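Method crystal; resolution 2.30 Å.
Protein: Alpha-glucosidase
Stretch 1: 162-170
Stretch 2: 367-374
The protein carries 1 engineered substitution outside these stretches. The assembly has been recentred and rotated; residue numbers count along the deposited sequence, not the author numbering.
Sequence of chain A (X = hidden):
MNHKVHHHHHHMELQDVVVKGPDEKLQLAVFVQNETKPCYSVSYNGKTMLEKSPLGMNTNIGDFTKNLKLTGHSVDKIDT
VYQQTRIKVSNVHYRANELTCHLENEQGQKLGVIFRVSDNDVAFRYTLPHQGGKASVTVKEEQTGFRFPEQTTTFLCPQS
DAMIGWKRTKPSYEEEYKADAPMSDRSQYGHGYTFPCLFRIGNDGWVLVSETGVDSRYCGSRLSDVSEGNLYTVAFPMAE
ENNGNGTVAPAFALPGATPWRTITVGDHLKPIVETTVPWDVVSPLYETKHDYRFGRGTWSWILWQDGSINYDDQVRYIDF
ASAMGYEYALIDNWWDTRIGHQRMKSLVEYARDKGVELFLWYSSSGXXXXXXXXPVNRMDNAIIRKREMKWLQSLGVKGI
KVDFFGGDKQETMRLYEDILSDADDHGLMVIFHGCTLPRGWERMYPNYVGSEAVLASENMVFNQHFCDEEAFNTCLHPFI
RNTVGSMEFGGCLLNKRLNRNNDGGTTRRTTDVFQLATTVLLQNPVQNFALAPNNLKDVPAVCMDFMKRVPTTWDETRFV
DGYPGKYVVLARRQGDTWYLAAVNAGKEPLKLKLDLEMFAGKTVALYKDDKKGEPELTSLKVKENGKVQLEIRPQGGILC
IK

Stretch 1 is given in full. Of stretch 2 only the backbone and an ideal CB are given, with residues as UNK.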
ATOM      1  N   ALA A 162     -15.760   9.910 -10.470  1.00 19.32           N
ATOM      2  CA  ALA A 162     -15.246   9.115 -11.569  1.00 23.43           C
ATOM      3  C   ALA A 162     -15.012  10.008 -12.781  1.00 16.56           C
ATOM      4  O   ALA A 162     -15.772  10.947 -13.011  1.00 20.55           O
ATOM      5  CB  ALA A 162     -16.206   7.980 -11.909  1.00 18.79           C
ATOM      6  N   MET A 163     -13.963   9.700 -13.544  1.00 14.27           N
ATOM      7  CA  MET A 163     -13.673  10.350 -14.834  1.00 15.61           C
ATOM      8  C   MET A 163     -13.320  11.841 -14.709  1.00 16.63           C
ATOM      9  O   MET A 163     -13.611  12.619 -15.612  1.00 22.71           O
ATOM     10  CB  MET A 163     -14.855  10.208 -15.807  1.00 19.96           C
ATOM     11  CG  MET A 163     -15.520   8.831 -15.839  1.00 22.71           C
ATOM     12  SD  MET A 163     -14.361   7.464 -15.910  1.00 20.93           S
ATOM     13  CE  MET A 163     -13.471   7.793 -17.432  1.00 13.33           C
ATOM     14  N   ILE A 164     -12.717  12.245 -13.596  1.00 15.78           N
ATOM     15  CA  ILE A 164     -12.157  13.588 -13.493  1.00 15.55           C
ATOM     16  C   ILE A 164     -10.635  13.480 -13.481  1.00 17.57           C
ATOM     17  O   ILE A 164     -10.085  12.404 -13.717  1.00 15.22           O
ATOM     18  CB  ILE A 164     -12.641  14.340 -12.235  1.00 19.42           C
ATOM     19  CG1 ILE A 164     -12.196  13.606 -10.970  1.00 18.45           C
ATOM     20  CG2 ILE A 164     -14.157  14.525 -12.262  1.00 20.13           C
ATOM     21  CD1 ILE A 164     -12.369  14.412  -9.699  1.00 17.67           C
ATOM     22  N   GLY A 165      -9.957  14.598 -13.239  1.00 17.76           N
ATOM     23  CA  GLY A 165      -8.504  14.603 -13.206  1.00 11.89           C
ATOM     24  C   GLY A 165      -7.888  14.486 -14.594  1.00 19.80           C
ATOM     25  O   GLY A 165      -8.577  14.615 -15.607  1.00 19.96           O
ATOM     26  N   TRP A 166      -6.586  14.220 -14.632  1.00 16.55           N
ATOM     27  CA  TRP A 166      -5.826  14.183 -15.876  1.00 13.18           C
ATOM     28  C   TRP A 166      -6.364  13.147 -16.866  1.00 19.96           C
ATOM     29  O   TRP A 166      -6.381  11.948 -16.585  1.00 21.86           O
ATOM     30  CB  TRP A 166      -4.347  13.906 -15.581  1.00 16.78           C
ATOM     31  CG  TRP A 166      -3.491  13.782 -16.802  1.00 19.50           C
ATOM     32  CD1 TRP A 166      -2.887  12.650 -17.275  1.00 17.29           C
ATOM     33  CD2 TRP A 166      -3.129  14.839 -17.707  1.00 16.44           C
ATOM     34  NE1 TRP A 166      -2.173  12.939 -18.420  1.00 18.28           N
ATOM     35  CE2 TRP A 166      -2.308  14.273 -18.706  1.00 17.08           C
ATOM     36  CE3 TRP A 166      -3.424  16.206 -17.769  1.00 18.83           C
ATOM     37  CZ2 TRP A 166      -1.777  15.030 -19.756  1.00 16.58           C
ATOM     38  CZ3 TRP A 166      -2.893  16.956 -18.816  1.00 17.77           C
ATOM     39  CH2 TRP A 166      -2.081  16.363 -19.791  1.00 18.81           C
ATOM     40  N   LYS A 167      -6.828  13.640 -18.010  1.00 15.75           N
ATOM     41  CA  LYS A 167      -7.373  12.815 -19.082  1.00 20.40           C
ATOM     42  C   LYS A 167      -8.466  11.842 -18.612  1.00 20.52           C
ATOM     43  O   LYS A 167      -8.571  10.721 -19.125  1.00 15.62           O
ATOM     44  CB  LYS A 167      -6.240  12.043 -19.763  1.00 17.50           C
ATOM     45  CG  LYS A 167      -5.126  12.926 -20.305  1.00 18.34           C
ATOM     46  CD  LYS A 167      -5.615  13.803 -21.442  1.00 23.95           C
ATOM     47  CE  LYS A 167      -4.500  14.680 -21.990  1.00 24.38           C
ATOM     48  NZ  LYS A 167      -5.025  15.689 -22.952  1.00 27.10           N
ATOM     49  N   ARG A 168      -9.291  12.293 -17.666  1.00 18.01           N
ATOM     50  CA  ARG A 168     -10.406  11.495 -17.145  1.00 17.74           C
ATOM     51  C   ARG A 168      -9.950  10.166 -16.542  1.00 18.40           C
ATOM     52  O   ARG A 168     -10.674   9.176 -16.603  1.00 20.78           O
ATOM     53  CB  ARG A 168     -11.428  11.242 -18.266  1.00 18.74           C
ATOM     54  CG  ARG A 168     -12.037  12.507 -18.888  1.00 17.52           C
ATOM     55  CD  ARG A 168     -12.937  12.186 -20.090  1.00 17.98           C
ATOM     56  NE  ARG A 168     -13.976  11.187 -19.837  1.00 23.44           N
ATOM     57  CZ  ARG A 168     -15.195  11.463 -19.383  1.00 30.13           C
ATOM     58  NH1 ARG A 168     -15.547  12.714 -19.124  1.00 26.67           N
ATOM     59  NH2 ARG A 168     -16.069  10.484 -19.195  1.00 28.75           N
ATOM     60  N   THR A 169      -8.757  10.151 -15.949  1.00 15.95           N
ATOM     61  CA  THR A 169      -8.181   8.920 -15.403  1.00 14.00           C
ATOM     62  C   THR A 169      -8.534   8.585 -13.946  1.00 19.04           C
ATOM     63  O   THR A 169      -8.133   7.534 -13.448  1.00 17.45           O
ATOM     64  CB  THR A 169      -6.650   8.934 -15.505  1.00 17.96           C
ATOM     65  OG1 THR A 169      -6.154  10.160 -14.958  1.00 15.22           O
ATOM     66  CG2 THR A 169      -6.215   8.825 -16.948  1.00 17.89           C
ATOM     67  N   LYS A 170      -9.257   9.467 -13.260  1.00 14.69           N
ATOM     68  CA  LYS A 170      -9.669   9.177 -11.893  1.00 16.92           C
ATOM     69  C   LYS A 170     -10.893   8.254 -11.875  1.00 18.79           C
ATOM     70  O   LYS A 170     -11.687   8.261 -12.820  1.00 18.93           O
ATOM     71  CB  LYS A 170      -9.931  10.482 -11.118  1.00 13.80           C
ATOM     72  CG  LYS A 170      -8.655  10.992 -10.443  1.00 11.07           C
ATOM     73  CD  LYS A 170      -8.804  12.339  -9.764  1.00 10.35           C
ATOM     74  CE  LYS A 170      -7.448  12.778  -9.208  1.00 17.37           C
ATOM     75  NZ  LYS A 170      -7.527  13.773  -8.099  1.00 14.70           N
ATOM     76  N   UNK A 367      -9.415   1.565 -23.711  1.00 15.97           N
ATOM     77  CA  UNK A 367     -10.749   2.033 -24.084  1.00 16.29           C
ATOM     78  C   UNK A 367     -11.577   2.804 -23.044  1.00 16.32           C
ATOM     79  O   UNK A 367     -12.773   2.998 -23.253  1.00 17.29           O
ATOM     80  CB  UNK A 367     -11.565   0.812 -24.513  1.00 16.29           C
ATOM     81  N   UNK A 368     -10.976   3.300 -21.967  1.00 15.13           N
ATOM     82  CA  UNK A 368     -11.810   3.916 -20.933  1.00 18.37           C
ATOM     83  C   UNK A 368     -11.458   5.368 -20.586  1.00 21.21           C
ATOM     84  O   UNK A 368     -12.172   6.007 -19.805  1.00 23.92           O
ATOM     85  CB  UNK A 368     -11.721   3.073 -19.660  1.00 18.37           C
ATOM     86  N   UNK A 369     -10.378   5.890 -21.159  1.00 17.36           N
ATOM     87  CA  UNK A 369      -9.967   7.261 -20.877  1.00 18.55           C
ATOM     88  C   UNK A 369      -9.403   7.990 -22.098  1.00 19.39           C
ATOM     89  O   UNK A 369      -9.443   7.468 -23.215  1.00 19.53           O
ATOM     90  CB  UNK A 369      -8.923   7.260 -19.759  1.00 18.55           C
ATOM     91  N   UNK A 370      -8.819   9.163 -21.863  1.00 19.04           N
ATOM     92  CA  UNK A 370      -8.284  10.005 -22.941  1.00 20.67           C
ATOM     93  C   UNK A 370      -6.762  10.119 -22.936  1.00 21.49           C
ATOM     94  O   UNK A 370      -6.213  11.119 -23.383  1.00 25.91           O
ATOM     95  CB  UNK A 370      -8.889  11.407 -22.843  1.00 20.67           C
ATOM     96  N   UNK A 371      -6.086   9.102 -22.419  1.00 22.57           N
ATOM     97  CA  UNK A 371      -4.630   9.090 -22.386  1.00 22.42           C
ATOM     98  C   UNK A 371      -4.029   8.957 -23.795  1.00 26.34           C
ATOM     99  O   UNK A 371      -4.433   8.085 -24.570  1.00 23.48           O
ATOM    100  CB  UNK A 371      -4.140   7.946 -21.496  1.00 22.42           C
ATOM    101  N   UNK A 372      -3.078   9.831 -24.123  1.00 24.34           N
ATOM    102  CA  UNK A 372      -2.351   9.748 -25.392  1.00 25.09           C
ATOM    103  C   UNK A 372      -0.934   9.260 -25.191  1.00 27.10           C
ATOM    104  O   UNK A 372      -0.357   8.612 -26.061  1.00 24.62           O
ATOM    105  CB  UNK A 372      -2.333  11.110 -26.089  1.00 25.09           C
ATOM    106  N   UNK A 373      -0.358   9.606 -24.048  1.00 25.22           N
ATOM    107  CA  UNK A 373       0.997   9.155 -23.723  1.00 25.02           C
ATOM    108  C   UNK A 373       1.236   7.621 -23.877  1.00 26.66           C
ATOM    109  O   UNK A 373       0.528   6.773 -23.331  1.00 22.58           O
ATOM    110  CB  UNK A 373       1.311   9.568 -22.284  1.00 25.02           C
ATOM    111  N   UNK A 374       2.263   7.284 -24.653  1.00 23.85           N
ATOM    112  CA  UNK A 374       2.420   5.921 -25.109  1.00 18.01           C
ATOM    113  C   UNK A 374       3.586   5.209 -24.472  1.00 19.43           C
ATOM    114  O   UNK A 374       4.357   5.815 -23.735  1.00 21.36           O
ATOM    115  CB  UNK A 374       2.580   5.899 -26.630  1.00 18.01           C
TER

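Position 367 lies beyond the reach of stretch 1. Nothing of that stretch comes within 5.5 Å of its ideal CB. The deposited residue is Y367, whose OH is hydrogen-bonded elsewhere in the structure.

Position 368 points its CB sideways, and stretch 1 again leaves the ideal CB free. Many side chains would suit. The contact here is made by the backbone: M163 CE lies 3.2 Å from the carbonyl O of 368. The residue is W368. W368 CB is 5.5 Å from M163 CE, and the ring is further off.

Position 369 has an extended backbone, phi/psi -143/-170. Its CB points sideways, near K167 O, R168 O and the methyl CG2 of T169. A small or medium side chain would fit, polar or apolar: Ser, Thr, Asn, Asp or Val. The residue is N369. Its ND2 lies 3.8 Å from T169 CG2 and donates to a water O at 3.1 Å from ND2. The same water O lies 3.3 Å from T169 O, and so sits between the stretches. N369 OD1 accepts a hydrogen bond from the backbone N of 371 (OD1 to N 3.0 Å).

Position 370 gives the backbone link between the stretches. Its N donates to K167 O at 3.2 Å, nearly straight at 164°. Its CB points toward stretch 1, 3.8 Å from K167 O, with R168 CD 5.0 Å off. The positive charge of R168 favours Asp or Glu, though Asn or Ser would also fit. The residue is D370. OD2 lies 3.1 Å from R168 CD but 4.1 Å from R168 NE. The charges are therefore near each other, but beyond a salt bridge.

Position 371 points its CB sideways, with K167 CB 4.9 Å and T169 CG2 5.1 Å from the ideal CB. Carbon atoms of K167, T169 and the W166 ring border the space ahead, so Ile, Leu, Val or Met would suit. The residue is I371. CD1 reaches K167 CB at 3.6 Å and W166 CD1 at 3.9 Å, while CG1 packs on T169 CG2 at 3.6 Å.

Position 372 points sideways into space that stretch 1 leaves open. Polar or charged residues would do. The residue is E372, which makes no close contact.

Position 373 points toward stretch 1, and the indole NE1 of W166 offers a donor. A long side chain with an acceptor, such as Gln or Glu, could reach it. The residue is Q373, whose side-chain amide comes to the edge of the W166 ring.

Position 374 is out of reach. The residue is G374; its phi/psi of -110/175 does not demand glycine.

Stretch 2, residues 367-374: YWNDIEQG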
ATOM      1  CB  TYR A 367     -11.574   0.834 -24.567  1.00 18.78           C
ATOM      2  CG  TYR A 367     -11.780  -0.252 -23.529  1.00 28.48           C
ATOM      3  CD1 TYR A 367     -12.763  -0.129 -22.552  1.00 23.76           C
ATOM      4  CD2 TYR A 367     -11.004  -1.405 -23.533  1.00 25.92           C
ATOM      5  CE1 TYR A 367     -12.955  -1.111 -21.601  1.00 24.33           C
ATOM      6  CE2 TYR A 367     -11.194  -2.396 -22.585  1.00 25.60           C
ATOM      7  CZ  TYR A 367     -12.172  -2.239 -21.620  1.00 24.74           C
ATOM      8  OH  TYR A 367     -12.376  -3.213 -20.667  1.00 32.08           O
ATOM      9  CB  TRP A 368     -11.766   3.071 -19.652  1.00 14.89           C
ATOM     10  CG  TRP A 368     -10.375   2.792 -19.168  1.00 15.37           C
ATOM     11  CD1 TRP A 368      -9.625   3.581 -18.342  1.00 15.08           C
ATOM     12  CD2 TRP A 368      -9.567   1.652 -19.475  1.00 14.24           C
ATOM     13  NE1 TRP A 368      -8.405   3.008 -18.117  1.00 14.01           N
ATOM     14  CE2 TRP A 368      -8.340   1.820 -18.800  1.00 18.36           C
ATOM     15  CE3 TRP A 368      -9.762   0.503 -20.251  1.00 13.25           C
ATOM     16  CZ2 TRP A 368      -7.314   0.881 -18.875  1.00 12.63           C
ATOM     17  CZ3 TRP A 368      -8.743  -0.419 -20.333  1.00 15.09           C
ATOM     18  CH2 TRP A 368      -7.533  -0.228 -19.645  1.00 17.92           C
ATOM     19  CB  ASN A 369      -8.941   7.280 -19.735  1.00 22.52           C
ATOM     20  CG  ASN A 369      -7.665   6.503 -20.066  1.00 20.27           C
ATOM     21  OD1 ASN A 369      -7.158   6.542 -21.193  1.00 22.51           O
ATOM     22  ND2 ASN A 369      -7.131   5.817 -19.070  1.00 15.98           N
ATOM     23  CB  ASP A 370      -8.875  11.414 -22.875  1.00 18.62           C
ATOM     24  CG  ASP A 370     -10.355  11.446 -23.191  1.00 23.29           C
ATOM     25  OD1 ASP A 370     -10.809  10.661 -24.053  1.00 21.59           O
ATOM     26  OD2 ASP A 370     -11.061  12.272 -22.581  1.00 21.86           O
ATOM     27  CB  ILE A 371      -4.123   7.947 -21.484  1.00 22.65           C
ATOM     28  CG1 ILE A 371      -4.423   8.281 -20.021  1.00 22.35           C
ATOM     29  CG2 ILE A 371      -2.638   7.702 -21.689  1.00 24.51           C
ATOM     30  CD1 ILE A 371      -3.709   9.531 -19.521  1.00 13.02           C
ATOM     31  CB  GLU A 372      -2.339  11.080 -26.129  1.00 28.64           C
ATOM     32  CG  GLU A 372      -3.644  11.318 -26.893  1.00 40.33           C
ATOM     33  CD  GLU A 372      -3.708  12.654 -27.614  1.00 41.50           C
ATOM     34  OE1 GLU A 372      -3.940  12.651 -28.842  1.00 40.63           O
ATOM     35  OE2 GLU A 372      -3.555  13.702 -26.953  1.00 41.54           O
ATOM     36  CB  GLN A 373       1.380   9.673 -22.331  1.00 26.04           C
ATOM     37  CG  GLN A 373       0.323  10.399 -21.525  1.00 32.82           C
ATOM     38  CD  GLN A 373       0.838  10.553 -20.113  1.00 31.84           C
ATOM     39  OE1 GLN A 373       2.019  10.878 -19.862  1.00 46.95           O
ATOM     40  NE2 GLN A 373      -0.079  10.466 -19.182  1.00 53.20           N
TER
HETATM   41  O   HOH W   1      -8.045   5.691 -16.135  1.00 13.50           O
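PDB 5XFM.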